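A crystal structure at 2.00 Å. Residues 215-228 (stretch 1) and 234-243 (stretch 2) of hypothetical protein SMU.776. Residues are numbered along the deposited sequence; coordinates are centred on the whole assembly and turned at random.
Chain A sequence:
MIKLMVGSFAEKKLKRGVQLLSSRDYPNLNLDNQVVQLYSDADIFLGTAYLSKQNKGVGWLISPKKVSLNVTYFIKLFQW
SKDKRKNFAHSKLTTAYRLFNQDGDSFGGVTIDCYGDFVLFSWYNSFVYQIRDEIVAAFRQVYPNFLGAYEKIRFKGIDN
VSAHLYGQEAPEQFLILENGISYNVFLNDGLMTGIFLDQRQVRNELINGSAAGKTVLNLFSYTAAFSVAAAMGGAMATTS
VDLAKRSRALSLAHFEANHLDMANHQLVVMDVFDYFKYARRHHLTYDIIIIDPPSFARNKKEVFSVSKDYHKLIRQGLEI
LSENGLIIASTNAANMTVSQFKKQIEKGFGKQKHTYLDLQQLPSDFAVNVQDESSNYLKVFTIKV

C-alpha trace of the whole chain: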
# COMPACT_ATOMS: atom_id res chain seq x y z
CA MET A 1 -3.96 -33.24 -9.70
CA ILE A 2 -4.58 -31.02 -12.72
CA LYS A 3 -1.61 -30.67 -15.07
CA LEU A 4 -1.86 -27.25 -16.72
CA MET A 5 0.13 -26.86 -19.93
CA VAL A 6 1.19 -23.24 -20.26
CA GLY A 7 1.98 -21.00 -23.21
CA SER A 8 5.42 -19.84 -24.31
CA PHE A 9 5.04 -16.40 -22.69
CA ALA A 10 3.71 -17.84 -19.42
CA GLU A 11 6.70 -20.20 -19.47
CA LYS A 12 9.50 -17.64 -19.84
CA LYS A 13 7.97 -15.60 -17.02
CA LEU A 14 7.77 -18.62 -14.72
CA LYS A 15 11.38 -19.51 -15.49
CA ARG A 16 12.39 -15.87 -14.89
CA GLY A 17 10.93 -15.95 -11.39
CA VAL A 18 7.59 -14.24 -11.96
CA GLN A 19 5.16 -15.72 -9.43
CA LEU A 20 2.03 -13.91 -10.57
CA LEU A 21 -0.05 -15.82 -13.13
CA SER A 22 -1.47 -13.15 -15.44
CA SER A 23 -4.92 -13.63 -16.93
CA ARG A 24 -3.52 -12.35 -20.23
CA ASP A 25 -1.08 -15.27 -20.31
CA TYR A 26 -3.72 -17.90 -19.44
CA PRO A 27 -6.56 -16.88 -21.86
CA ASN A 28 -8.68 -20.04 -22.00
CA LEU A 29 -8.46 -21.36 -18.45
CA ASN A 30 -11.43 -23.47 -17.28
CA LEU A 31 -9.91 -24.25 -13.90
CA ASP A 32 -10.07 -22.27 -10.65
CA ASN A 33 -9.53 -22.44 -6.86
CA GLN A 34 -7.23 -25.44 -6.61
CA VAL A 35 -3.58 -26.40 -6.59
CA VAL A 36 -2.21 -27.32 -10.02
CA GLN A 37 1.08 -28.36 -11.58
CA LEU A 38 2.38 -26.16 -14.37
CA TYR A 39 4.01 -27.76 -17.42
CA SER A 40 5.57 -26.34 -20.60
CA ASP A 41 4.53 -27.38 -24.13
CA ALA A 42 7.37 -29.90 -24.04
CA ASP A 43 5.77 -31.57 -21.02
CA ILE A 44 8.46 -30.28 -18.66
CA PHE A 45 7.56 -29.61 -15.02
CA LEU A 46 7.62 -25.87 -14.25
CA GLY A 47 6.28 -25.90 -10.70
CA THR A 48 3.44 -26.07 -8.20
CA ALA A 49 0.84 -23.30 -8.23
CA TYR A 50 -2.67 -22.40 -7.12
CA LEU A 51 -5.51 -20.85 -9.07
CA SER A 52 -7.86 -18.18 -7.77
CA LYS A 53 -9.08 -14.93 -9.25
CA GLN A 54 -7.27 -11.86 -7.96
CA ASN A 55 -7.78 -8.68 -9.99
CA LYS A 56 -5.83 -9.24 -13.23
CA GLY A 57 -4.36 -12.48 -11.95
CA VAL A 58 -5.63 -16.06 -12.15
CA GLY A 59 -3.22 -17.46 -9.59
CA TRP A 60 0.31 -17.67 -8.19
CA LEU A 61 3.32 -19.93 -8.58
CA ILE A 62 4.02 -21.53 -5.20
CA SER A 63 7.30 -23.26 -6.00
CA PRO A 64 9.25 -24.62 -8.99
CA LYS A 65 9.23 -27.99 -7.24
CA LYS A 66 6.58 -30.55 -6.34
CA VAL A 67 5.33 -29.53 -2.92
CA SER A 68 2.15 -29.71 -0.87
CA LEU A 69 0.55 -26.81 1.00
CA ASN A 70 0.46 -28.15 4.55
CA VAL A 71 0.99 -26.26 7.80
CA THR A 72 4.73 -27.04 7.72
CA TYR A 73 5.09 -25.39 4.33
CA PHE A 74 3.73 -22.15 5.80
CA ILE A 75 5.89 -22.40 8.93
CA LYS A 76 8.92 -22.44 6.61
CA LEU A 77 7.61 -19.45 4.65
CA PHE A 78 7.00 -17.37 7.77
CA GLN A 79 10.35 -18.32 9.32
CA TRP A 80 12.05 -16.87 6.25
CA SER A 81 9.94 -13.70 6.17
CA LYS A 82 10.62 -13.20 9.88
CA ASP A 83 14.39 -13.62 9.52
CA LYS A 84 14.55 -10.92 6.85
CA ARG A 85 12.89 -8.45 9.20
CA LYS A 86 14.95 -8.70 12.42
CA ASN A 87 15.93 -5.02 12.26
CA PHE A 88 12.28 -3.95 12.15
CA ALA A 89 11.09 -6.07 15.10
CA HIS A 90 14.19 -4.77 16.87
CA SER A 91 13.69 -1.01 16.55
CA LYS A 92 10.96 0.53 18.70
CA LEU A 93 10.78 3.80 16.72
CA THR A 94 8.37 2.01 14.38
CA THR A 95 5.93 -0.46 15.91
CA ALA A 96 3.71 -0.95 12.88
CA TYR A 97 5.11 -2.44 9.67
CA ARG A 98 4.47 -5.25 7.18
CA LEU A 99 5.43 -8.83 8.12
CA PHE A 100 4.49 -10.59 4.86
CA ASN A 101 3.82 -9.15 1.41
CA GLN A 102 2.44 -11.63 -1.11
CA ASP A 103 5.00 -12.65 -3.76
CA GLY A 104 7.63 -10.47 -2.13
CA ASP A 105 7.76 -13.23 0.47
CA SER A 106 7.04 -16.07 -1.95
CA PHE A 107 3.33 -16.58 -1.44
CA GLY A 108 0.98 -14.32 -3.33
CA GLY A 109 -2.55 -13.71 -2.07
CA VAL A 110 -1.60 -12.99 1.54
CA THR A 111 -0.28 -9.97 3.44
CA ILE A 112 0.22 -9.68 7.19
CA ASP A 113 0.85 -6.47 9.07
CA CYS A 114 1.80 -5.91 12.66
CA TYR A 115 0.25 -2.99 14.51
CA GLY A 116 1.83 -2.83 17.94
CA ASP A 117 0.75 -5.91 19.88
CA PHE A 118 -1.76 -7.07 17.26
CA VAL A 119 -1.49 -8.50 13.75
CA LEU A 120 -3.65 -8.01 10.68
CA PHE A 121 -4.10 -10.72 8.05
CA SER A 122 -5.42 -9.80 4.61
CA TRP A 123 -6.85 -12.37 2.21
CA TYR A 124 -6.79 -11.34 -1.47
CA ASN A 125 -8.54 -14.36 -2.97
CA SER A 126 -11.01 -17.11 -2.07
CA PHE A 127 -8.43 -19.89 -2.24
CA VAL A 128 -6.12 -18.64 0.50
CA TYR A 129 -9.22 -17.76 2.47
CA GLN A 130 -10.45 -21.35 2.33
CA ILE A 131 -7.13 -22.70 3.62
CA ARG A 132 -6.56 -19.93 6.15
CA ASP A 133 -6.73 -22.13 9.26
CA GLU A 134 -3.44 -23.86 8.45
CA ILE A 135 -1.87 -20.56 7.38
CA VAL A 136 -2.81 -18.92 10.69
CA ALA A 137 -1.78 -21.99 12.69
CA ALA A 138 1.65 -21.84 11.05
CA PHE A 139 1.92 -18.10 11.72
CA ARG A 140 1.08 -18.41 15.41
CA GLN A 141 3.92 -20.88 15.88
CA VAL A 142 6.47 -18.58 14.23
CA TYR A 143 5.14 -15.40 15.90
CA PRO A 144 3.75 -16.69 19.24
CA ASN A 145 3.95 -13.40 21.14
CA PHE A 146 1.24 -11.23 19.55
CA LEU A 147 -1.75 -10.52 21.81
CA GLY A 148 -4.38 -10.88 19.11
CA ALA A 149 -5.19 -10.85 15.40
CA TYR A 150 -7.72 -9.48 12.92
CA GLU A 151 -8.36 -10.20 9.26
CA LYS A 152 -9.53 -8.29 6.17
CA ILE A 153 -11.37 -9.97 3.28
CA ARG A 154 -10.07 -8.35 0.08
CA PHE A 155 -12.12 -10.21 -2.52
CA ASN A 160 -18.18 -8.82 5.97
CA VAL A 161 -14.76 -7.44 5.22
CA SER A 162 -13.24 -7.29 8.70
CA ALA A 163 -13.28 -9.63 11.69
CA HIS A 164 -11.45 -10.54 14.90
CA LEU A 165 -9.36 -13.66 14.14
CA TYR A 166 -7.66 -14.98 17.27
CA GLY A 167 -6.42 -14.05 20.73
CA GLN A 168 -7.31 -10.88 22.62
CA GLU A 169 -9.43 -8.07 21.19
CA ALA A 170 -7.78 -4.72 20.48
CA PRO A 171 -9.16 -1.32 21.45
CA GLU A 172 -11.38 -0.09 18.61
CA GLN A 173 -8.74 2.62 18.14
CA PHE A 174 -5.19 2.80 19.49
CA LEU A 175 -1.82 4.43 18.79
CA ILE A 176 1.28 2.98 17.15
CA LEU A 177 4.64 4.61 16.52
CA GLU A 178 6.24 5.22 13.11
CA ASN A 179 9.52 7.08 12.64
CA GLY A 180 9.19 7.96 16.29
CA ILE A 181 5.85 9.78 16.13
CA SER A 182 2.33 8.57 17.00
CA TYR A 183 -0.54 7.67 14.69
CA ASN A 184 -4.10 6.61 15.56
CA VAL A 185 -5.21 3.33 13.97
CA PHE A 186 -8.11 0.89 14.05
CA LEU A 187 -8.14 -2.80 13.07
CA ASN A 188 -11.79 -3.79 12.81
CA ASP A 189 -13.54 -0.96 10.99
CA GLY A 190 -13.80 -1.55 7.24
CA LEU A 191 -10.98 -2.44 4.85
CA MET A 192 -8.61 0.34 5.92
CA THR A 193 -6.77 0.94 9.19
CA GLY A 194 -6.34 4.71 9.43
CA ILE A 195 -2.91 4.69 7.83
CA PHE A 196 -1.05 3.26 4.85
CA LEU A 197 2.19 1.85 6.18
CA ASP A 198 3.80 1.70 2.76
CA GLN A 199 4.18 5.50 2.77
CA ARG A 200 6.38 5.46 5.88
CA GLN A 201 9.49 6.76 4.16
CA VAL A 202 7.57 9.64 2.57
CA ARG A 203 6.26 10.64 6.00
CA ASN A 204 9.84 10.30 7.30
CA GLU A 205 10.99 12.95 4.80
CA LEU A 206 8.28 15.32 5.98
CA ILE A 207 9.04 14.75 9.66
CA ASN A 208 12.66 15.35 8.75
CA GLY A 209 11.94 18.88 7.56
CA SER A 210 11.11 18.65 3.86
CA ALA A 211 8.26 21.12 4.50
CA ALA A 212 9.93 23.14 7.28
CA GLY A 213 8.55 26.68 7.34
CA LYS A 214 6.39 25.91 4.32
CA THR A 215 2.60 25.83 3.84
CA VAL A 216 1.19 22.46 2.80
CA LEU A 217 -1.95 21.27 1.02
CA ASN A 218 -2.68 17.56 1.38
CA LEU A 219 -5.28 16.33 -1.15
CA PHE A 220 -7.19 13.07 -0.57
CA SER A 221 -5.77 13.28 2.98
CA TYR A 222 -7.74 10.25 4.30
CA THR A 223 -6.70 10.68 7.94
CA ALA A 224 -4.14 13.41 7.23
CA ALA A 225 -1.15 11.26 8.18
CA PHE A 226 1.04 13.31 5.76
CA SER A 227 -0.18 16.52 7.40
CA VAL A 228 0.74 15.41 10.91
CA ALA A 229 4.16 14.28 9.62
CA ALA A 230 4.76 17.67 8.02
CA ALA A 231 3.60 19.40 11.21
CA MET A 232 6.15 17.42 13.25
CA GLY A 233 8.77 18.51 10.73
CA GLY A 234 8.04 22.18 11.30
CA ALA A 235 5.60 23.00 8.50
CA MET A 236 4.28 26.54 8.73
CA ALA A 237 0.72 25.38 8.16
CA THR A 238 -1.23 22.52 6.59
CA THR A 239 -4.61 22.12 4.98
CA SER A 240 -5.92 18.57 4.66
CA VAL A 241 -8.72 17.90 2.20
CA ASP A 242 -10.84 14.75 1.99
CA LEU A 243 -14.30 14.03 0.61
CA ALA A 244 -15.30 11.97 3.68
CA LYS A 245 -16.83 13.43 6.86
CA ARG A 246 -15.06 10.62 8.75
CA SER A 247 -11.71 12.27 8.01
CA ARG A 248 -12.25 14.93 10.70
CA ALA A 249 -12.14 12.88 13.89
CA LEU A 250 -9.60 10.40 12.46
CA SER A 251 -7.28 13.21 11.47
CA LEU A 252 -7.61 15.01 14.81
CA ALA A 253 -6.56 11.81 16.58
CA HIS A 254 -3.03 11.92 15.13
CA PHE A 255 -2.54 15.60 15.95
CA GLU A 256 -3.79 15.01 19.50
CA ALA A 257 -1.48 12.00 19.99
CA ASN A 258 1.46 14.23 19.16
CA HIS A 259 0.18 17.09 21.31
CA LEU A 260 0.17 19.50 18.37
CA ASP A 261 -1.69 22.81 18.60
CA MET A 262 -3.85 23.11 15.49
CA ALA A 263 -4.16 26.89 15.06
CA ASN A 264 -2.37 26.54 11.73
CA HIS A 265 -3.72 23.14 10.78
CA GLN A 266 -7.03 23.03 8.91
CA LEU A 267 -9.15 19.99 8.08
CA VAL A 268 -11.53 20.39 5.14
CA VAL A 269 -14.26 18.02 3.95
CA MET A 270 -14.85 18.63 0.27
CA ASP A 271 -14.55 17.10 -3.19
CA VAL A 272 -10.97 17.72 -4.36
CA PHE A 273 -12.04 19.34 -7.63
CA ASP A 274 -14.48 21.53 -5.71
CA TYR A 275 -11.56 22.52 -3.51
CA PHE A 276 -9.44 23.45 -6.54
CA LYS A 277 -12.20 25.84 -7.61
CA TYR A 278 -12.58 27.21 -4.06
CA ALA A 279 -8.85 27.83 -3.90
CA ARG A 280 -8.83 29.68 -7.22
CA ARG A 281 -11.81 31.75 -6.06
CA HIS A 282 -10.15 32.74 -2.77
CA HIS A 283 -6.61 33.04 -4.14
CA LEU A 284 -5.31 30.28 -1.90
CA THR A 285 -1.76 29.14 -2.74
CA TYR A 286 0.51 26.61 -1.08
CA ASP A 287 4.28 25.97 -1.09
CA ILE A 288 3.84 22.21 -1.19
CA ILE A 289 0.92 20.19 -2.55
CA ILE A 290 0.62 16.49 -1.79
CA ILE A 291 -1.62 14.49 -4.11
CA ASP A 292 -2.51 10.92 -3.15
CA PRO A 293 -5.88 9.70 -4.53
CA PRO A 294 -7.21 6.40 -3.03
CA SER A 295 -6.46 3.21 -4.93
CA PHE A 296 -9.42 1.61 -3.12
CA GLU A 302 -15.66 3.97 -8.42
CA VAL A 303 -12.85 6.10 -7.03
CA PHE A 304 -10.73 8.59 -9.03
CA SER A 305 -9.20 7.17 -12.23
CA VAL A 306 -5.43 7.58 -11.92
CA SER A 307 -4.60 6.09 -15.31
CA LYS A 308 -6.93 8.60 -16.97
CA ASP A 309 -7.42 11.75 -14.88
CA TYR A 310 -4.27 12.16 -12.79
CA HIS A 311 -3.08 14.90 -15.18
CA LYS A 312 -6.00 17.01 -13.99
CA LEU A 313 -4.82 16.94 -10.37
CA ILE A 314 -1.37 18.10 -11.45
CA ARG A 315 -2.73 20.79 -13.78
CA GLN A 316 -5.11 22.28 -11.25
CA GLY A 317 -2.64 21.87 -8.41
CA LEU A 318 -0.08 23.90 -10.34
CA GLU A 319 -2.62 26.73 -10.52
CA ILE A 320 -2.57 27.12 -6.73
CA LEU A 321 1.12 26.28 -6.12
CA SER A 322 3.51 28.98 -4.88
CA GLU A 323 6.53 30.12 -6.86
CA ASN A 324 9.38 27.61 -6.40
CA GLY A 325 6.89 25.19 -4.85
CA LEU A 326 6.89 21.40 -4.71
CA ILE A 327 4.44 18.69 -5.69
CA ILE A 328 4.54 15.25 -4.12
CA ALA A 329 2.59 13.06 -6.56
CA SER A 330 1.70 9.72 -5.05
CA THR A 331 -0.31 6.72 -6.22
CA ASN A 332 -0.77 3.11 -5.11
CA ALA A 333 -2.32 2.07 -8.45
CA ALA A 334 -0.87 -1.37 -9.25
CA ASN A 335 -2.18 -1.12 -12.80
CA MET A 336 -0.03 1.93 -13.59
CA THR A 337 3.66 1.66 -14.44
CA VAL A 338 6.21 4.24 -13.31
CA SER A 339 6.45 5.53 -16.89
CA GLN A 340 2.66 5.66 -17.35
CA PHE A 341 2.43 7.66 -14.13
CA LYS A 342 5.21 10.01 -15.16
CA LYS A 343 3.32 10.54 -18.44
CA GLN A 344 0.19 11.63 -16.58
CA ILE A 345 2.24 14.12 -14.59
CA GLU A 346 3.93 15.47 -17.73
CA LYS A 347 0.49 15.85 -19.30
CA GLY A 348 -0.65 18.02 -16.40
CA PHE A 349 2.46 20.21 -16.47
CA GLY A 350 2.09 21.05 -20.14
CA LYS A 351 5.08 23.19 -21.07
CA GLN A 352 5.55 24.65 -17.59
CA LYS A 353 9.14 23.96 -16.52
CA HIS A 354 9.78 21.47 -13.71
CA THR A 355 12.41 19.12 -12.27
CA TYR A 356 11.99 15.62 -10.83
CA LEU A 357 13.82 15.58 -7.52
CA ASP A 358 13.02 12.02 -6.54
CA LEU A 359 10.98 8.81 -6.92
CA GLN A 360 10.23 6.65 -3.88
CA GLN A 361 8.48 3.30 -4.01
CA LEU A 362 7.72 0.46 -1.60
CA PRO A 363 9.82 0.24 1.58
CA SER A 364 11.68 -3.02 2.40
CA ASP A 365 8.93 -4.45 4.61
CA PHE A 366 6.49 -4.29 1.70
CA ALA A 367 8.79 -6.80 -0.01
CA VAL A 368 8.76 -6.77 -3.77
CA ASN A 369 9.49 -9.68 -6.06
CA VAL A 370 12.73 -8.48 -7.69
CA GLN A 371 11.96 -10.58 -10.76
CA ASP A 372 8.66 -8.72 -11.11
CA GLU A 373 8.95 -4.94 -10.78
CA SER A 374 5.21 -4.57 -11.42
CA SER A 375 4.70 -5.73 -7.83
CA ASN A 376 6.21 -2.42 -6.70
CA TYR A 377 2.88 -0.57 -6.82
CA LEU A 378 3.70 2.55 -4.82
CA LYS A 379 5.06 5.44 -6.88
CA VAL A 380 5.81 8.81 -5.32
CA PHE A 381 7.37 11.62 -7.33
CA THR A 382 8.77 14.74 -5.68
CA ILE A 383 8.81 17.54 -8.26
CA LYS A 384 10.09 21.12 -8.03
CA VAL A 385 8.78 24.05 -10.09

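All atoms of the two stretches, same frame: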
# COMPACT_ATOMS: atom_id res chain seq x y z
N THR A 215 4.04 26.09 3.70
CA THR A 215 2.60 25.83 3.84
C THR A 215 2.32 24.59 3.00
O THR A 215 2.86 24.43 1.90
CB THR A 215 1.73 27.02 3.34
OG1 THR A 215 1.97 27.26 1.95
CG2 THR A 215 2.03 28.28 4.14
N VAL A 216 1.47 23.69 3.51
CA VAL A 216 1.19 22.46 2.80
C VAL A 216 -0.28 22.18 2.57
O VAL A 216 -1.11 22.42 3.44
CB VAL A 216 1.77 21.25 3.57
CG1 VAL A 216 1.47 19.96 2.83
CG2 VAL A 216 3.26 21.44 3.77
N LEU A 217 -0.59 21.67 1.37
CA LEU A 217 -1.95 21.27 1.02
C LEU A 217 -1.89 19.77 0.75
O LEU A 217 -1.15 19.31 -0.12
CB LEU A 217 -2.45 22.00 -0.22
CG LEU A 217 -3.81 21.50 -0.73
CD1 LEU A 217 -4.91 21.88 0.25
CD2 LEU A 217 -4.08 22.11 -2.09
N ASN A 218 -2.66 19.01 1.51
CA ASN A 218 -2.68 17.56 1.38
C ASN A 218 -4.03 17.13 0.80
O ASN A 218 -5.04 17.15 1.48
CB ASN A 218 -2.44 16.96 2.76
CG ASN A 218 -2.37 15.45 2.76
OD1 ASN A 218 -2.15 14.83 1.72
ND2 ASN A 218 -2.53 14.86 3.93
N LEU A 219 -4.04 16.74 -0.48
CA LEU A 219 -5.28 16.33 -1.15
C LEU A 219 -5.54 14.83 -1.01
O LEU A 219 -4.62 14.01 -1.13
CB LEU A 219 -5.22 16.74 -2.63
CG LEU A 219 -4.99 18.24 -2.86
CD1 LEU A 219 -4.87 18.51 -4.35
CD2 LEU A 219 -6.13 19.05 -2.26
N PHE A 220 -6.80 14.47 -0.77
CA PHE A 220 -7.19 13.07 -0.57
C PHE A 220 -6.45 12.60 0.69
O PHE A 220 -5.91 11.49 0.75
CB PHE A 220 -6.77 12.20 -1.76
CG PHE A 220 -7.43 12.59 -3.06
CD1 PHE A 220 -8.76 12.26 -3.32
CD2 PHE A 220 -6.72 13.30 -4.03
CE1 PHE A 220 -9.38 12.64 -4.52
CE2 PHE A 220 -7.33 13.69 -5.23
CZ PHE A 220 -8.66 13.35 -5.48
N SER A 221 -6.45 13.47 1.69
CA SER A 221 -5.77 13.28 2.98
C SER A 221 -6.06 11.99 3.76
O SER A 221 -5.19 11.50 4.49
CB SER A 221 -6.09 14.47 3.87
OG SER A 221 -7.49 14.54 4.06
N TYR A 222 -7.28 11.47 3.61
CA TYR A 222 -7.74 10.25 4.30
C TYR A 222 -7.82 10.50 5.80
O TYR A 222 -8.91 10.80 6.32
CB TYR A 222 -6.84 9.05 3.96
CG TYR A 222 -7.26 7.77 4.66
CD1 TYR A 222 -8.60 7.44 4.81
CD2 TYR A 222 -6.30 6.93 5.24
CE1 TYR A 222 -8.99 6.30 5.54
CE2 TYR A 222 -6.68 5.80 5.97
CZ TYR A 222 -8.02 5.50 6.12
OH TYR A 222 -8.39 4.41 6.87
N THR A 223 -6.70 10.38 6.52
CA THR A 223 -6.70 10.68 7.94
C THR A 223 -5.61 11.71 8.22
O THR A 223 -5.20 11.93 9.36
CB THR A 223 -6.49 9.43 8.83
OG1 THR A 223 -5.19 8.86 8.60
CG2 THR A 223 -7.56 8.39 8.52
N ALA A 224 -5.15 12.36 7.15
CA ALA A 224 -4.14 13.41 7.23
C ALA A 224 -2.81 12.97 7.83
O ALA A 224 -2.14 13.78 8.48
CB ALA A 224 -4.70 14.59 8.00
N ALA A 225 -2.42 11.72 7.63
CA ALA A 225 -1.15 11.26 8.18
C ALA A 225 0.04 12.07 7.61
O ALA A 225 1.03 12.28 8.31
CB ALA A 225 -0.95 9.77 7.90
N PHE A 226 -0.05 12.51 6.35
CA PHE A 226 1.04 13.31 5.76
C PHE A 226 1.09 14.69 6.42
O PHE A 226 2.16 15.28 6.58
CB PHE A 226 0.85 13.53 4.25
CG PHE A 226 1.20 12.35 3.40
CD1 PHE A 226 2.43 11.70 3.52
CD2 PHE A 226 0.30 11.91 2.42
CE1 PHE A 226 2.76 10.64 2.67
CE2 PHE A 226 0.62 10.85 1.58
CZ PHE A 226 1.85 10.22 1.70
N SER A 227 -0.08 15.21 6.78
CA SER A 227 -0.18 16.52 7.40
C SER A 227 0.45 16.53 8.79
O SER A 227 1.18 17.47 9.14
CB SER A 227 -1.64 16.95 7.47
OG SER A 227 -2.18 17.02 6.16
N VAL A 228 0.17 15.50 9.58
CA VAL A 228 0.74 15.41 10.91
C VAL A 228 2.26 15.26 10.82
O VAL A 228 3.00 15.84 11.61
CB VAL A 228 0.10 14.23 11.72
CG1 VAL A 228 0.55 12.89 11.16
CG2 VAL A 228 0.48 14.34 13.19
N GLY A 234 8.01 20.73 11.33
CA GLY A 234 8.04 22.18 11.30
C GLY A 234 7.32 22.93 10.20
O GLY A 234 7.66 24.08 9.92
N ALA A 235 6.33 22.31 9.56
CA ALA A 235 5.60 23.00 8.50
C ALA A 235 4.94 24.25 9.08
O ALA A 235 4.50 24.27 10.24
CB ALA A 235 4.55 22.07 7.88
N MET A 236 4.89 25.31 8.27
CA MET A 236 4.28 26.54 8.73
C MET A 236 2.79 26.35 8.96
O MET A 236 2.23 26.86 9.93
CB MET A 236 4.49 27.66 7.71
CG MET A 236 3.93 28.99 8.18
SD MET A 236 4.13 30.31 6.96
CE MET A 236 5.92 30.62 7.08
N ALA A 237 2.15 25.62 8.06
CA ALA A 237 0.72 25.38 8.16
C ALA A 237 0.33 24.23 7.23
O ALA A 237 1.05 23.91 6.30
CB ALA A 237 -0.04 26.64 7.76
N THR A 238 -0.80 23.59 7.49
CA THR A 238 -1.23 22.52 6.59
C THR A 238 -2.73 22.53 6.46
O THR A 238 -3.46 22.86 7.40
CB THR A 238 -0.81 21.11 7.08
OG1 THR A 238 -1.65 20.71 8.16
CG2 THR A 238 0.64 21.12 7.53
N THR A 239 -3.19 22.20 5.26
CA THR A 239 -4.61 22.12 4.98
C THR A 239 -4.81 20.73 4.42
O THR A 239 -4.19 20.36 3.43
CB THR A 239 -5.03 23.15 3.93
OG1 THR A 239 -4.77 24.47 4.44
CG2 THR A 239 -6.52 23.01 3.61
N SER A 240 -5.66 19.94 5.07
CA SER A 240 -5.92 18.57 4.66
C SER A 240 -7.33 18.46 4.10
O SER A 240 -8.31 18.78 4.77
CB SER A 240 -5.75 17.65 5.87
OG SER A 240 -4.52 17.92 6.53
N VAL A 241 -7.42 18.00 2.86
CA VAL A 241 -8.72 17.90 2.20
C VAL A 241 -9.14 16.48 1.83
O VAL A 241 -8.42 15.77 1.12
CB VAL A 241 -8.74 18.75 0.92
CG1 VAL A 241 -10.17 18.81 0.35
CG2 VAL A 241 -8.21 20.15 1.21
N ASP A 242 -10.32 16.07 2.31
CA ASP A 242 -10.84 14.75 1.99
C ASP A 242 -12.35 14.85 1.79
O ASP A 242 -13.03 15.64 2.44
CB ASP A 242 -10.56 13.75 3.11
CG ASP A 242 -10.63 12.31 2.63
OD1 ASP A 242 -9.67 11.87 1.96
OD2 ASP A 242 -11.65 11.63 2.88
N LEU A 243 -12.88 14.03 0.89
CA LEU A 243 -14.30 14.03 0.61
C LEU A 243 -15.15 13.46 1.75
O LEU A 243 -16.32 13.79 1.87
CB LEU A 243 -14.58 13.22 -0.66
CG LEU A 243 -16.05 13.02 -1.03
CD1 LEU A 243 -16.64 14.34 -1.52
CD2 LEU A 243 -16.15 11.96 -2.12
O HOH W 1 -11.38 9.75 5.40

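The two stretches meet as neighbouring parallel strands, 215-219 and 237-242. Their axes differ in direction by 12° and approach to 4.6 Å, and the pairing runs in unbroken register from Thr215 with Ala237 to Leu219 with Val241. Together they bury 698 Å².

Stretch 2 begins outside the sheet. Gly234 makes no contact, and its phi/psi of 81/22 is one at which a CB would jam against the preceding carbonyl. Ala235 adds a modest apolar touch, its CB 4.4 Å from Val216 CG2, and the extended Met236 brings SD to 4.1 Å from Thr215 CG2.

At Ala237 the ladder starts: Val216 N donates to Ala237 O at 2.8 Å. Thr238 forms no backbone hydrogen bond to stretch 1, as expected for alternate residues of a parallel strand, but its CA lies 3.2 Å from Val216 O in a CA-H...O contact. Its side chain shares a sheet face with Val216 and Asn218, and its OG1 is 3.8 Å from Ser227 CB.

Thr239 bonds in both directions. Its N donates to Val216 O (2.8 Å), while its O accepts from Asn218 N (2.8 Å, 174°), so this one residue is bracketed by the two residues flanking Leu217. On the other face, Thr239 CG2 packs 3.9 Å from Leu217 CD1.

Ser240 turns to the face of Asn218, where the helix of stretch 1 comes close. Ser240 OG and Ser227 OG are 2.5 Å apart, a short hydrogen bond in which either hydroxyl could be the donor. Ser227 OG also accepts from Asn218 ND2 at 3.1 Å, so a polar chain links strand, helix and neighbouring strand within a buried site. Ala224, at the N-cap position, places CB 3.6 Å from Ser240 OG.

Val241 combines both kinds of contact. Its N donates almost linearly to Asn218 O (2.9 Å, 178°), and its side chain meets two leucines: CG2 is 3.8 Å from Leu217 CD1, and CB is 4.1 Å from Leu219 CD2. Val241 O receives Ser221 N at 3.1 Å and 164°; the bond from Phe220 N to Val241 O, though 2.8 Å long, is weak because its angle is only 123°. The backbone of stretch 1 turns here, bringing successive amides to one carbonyl.

Asp242 carries the contact into that turn. Its OD1 accepts from Tyr222 N at 2.9 Å, and a water donates to both Asp242 OD2 (3.2 Å) and Tyr222 O (2.8 Å), bridging the same two residues. Leu243 lies beyond the contact.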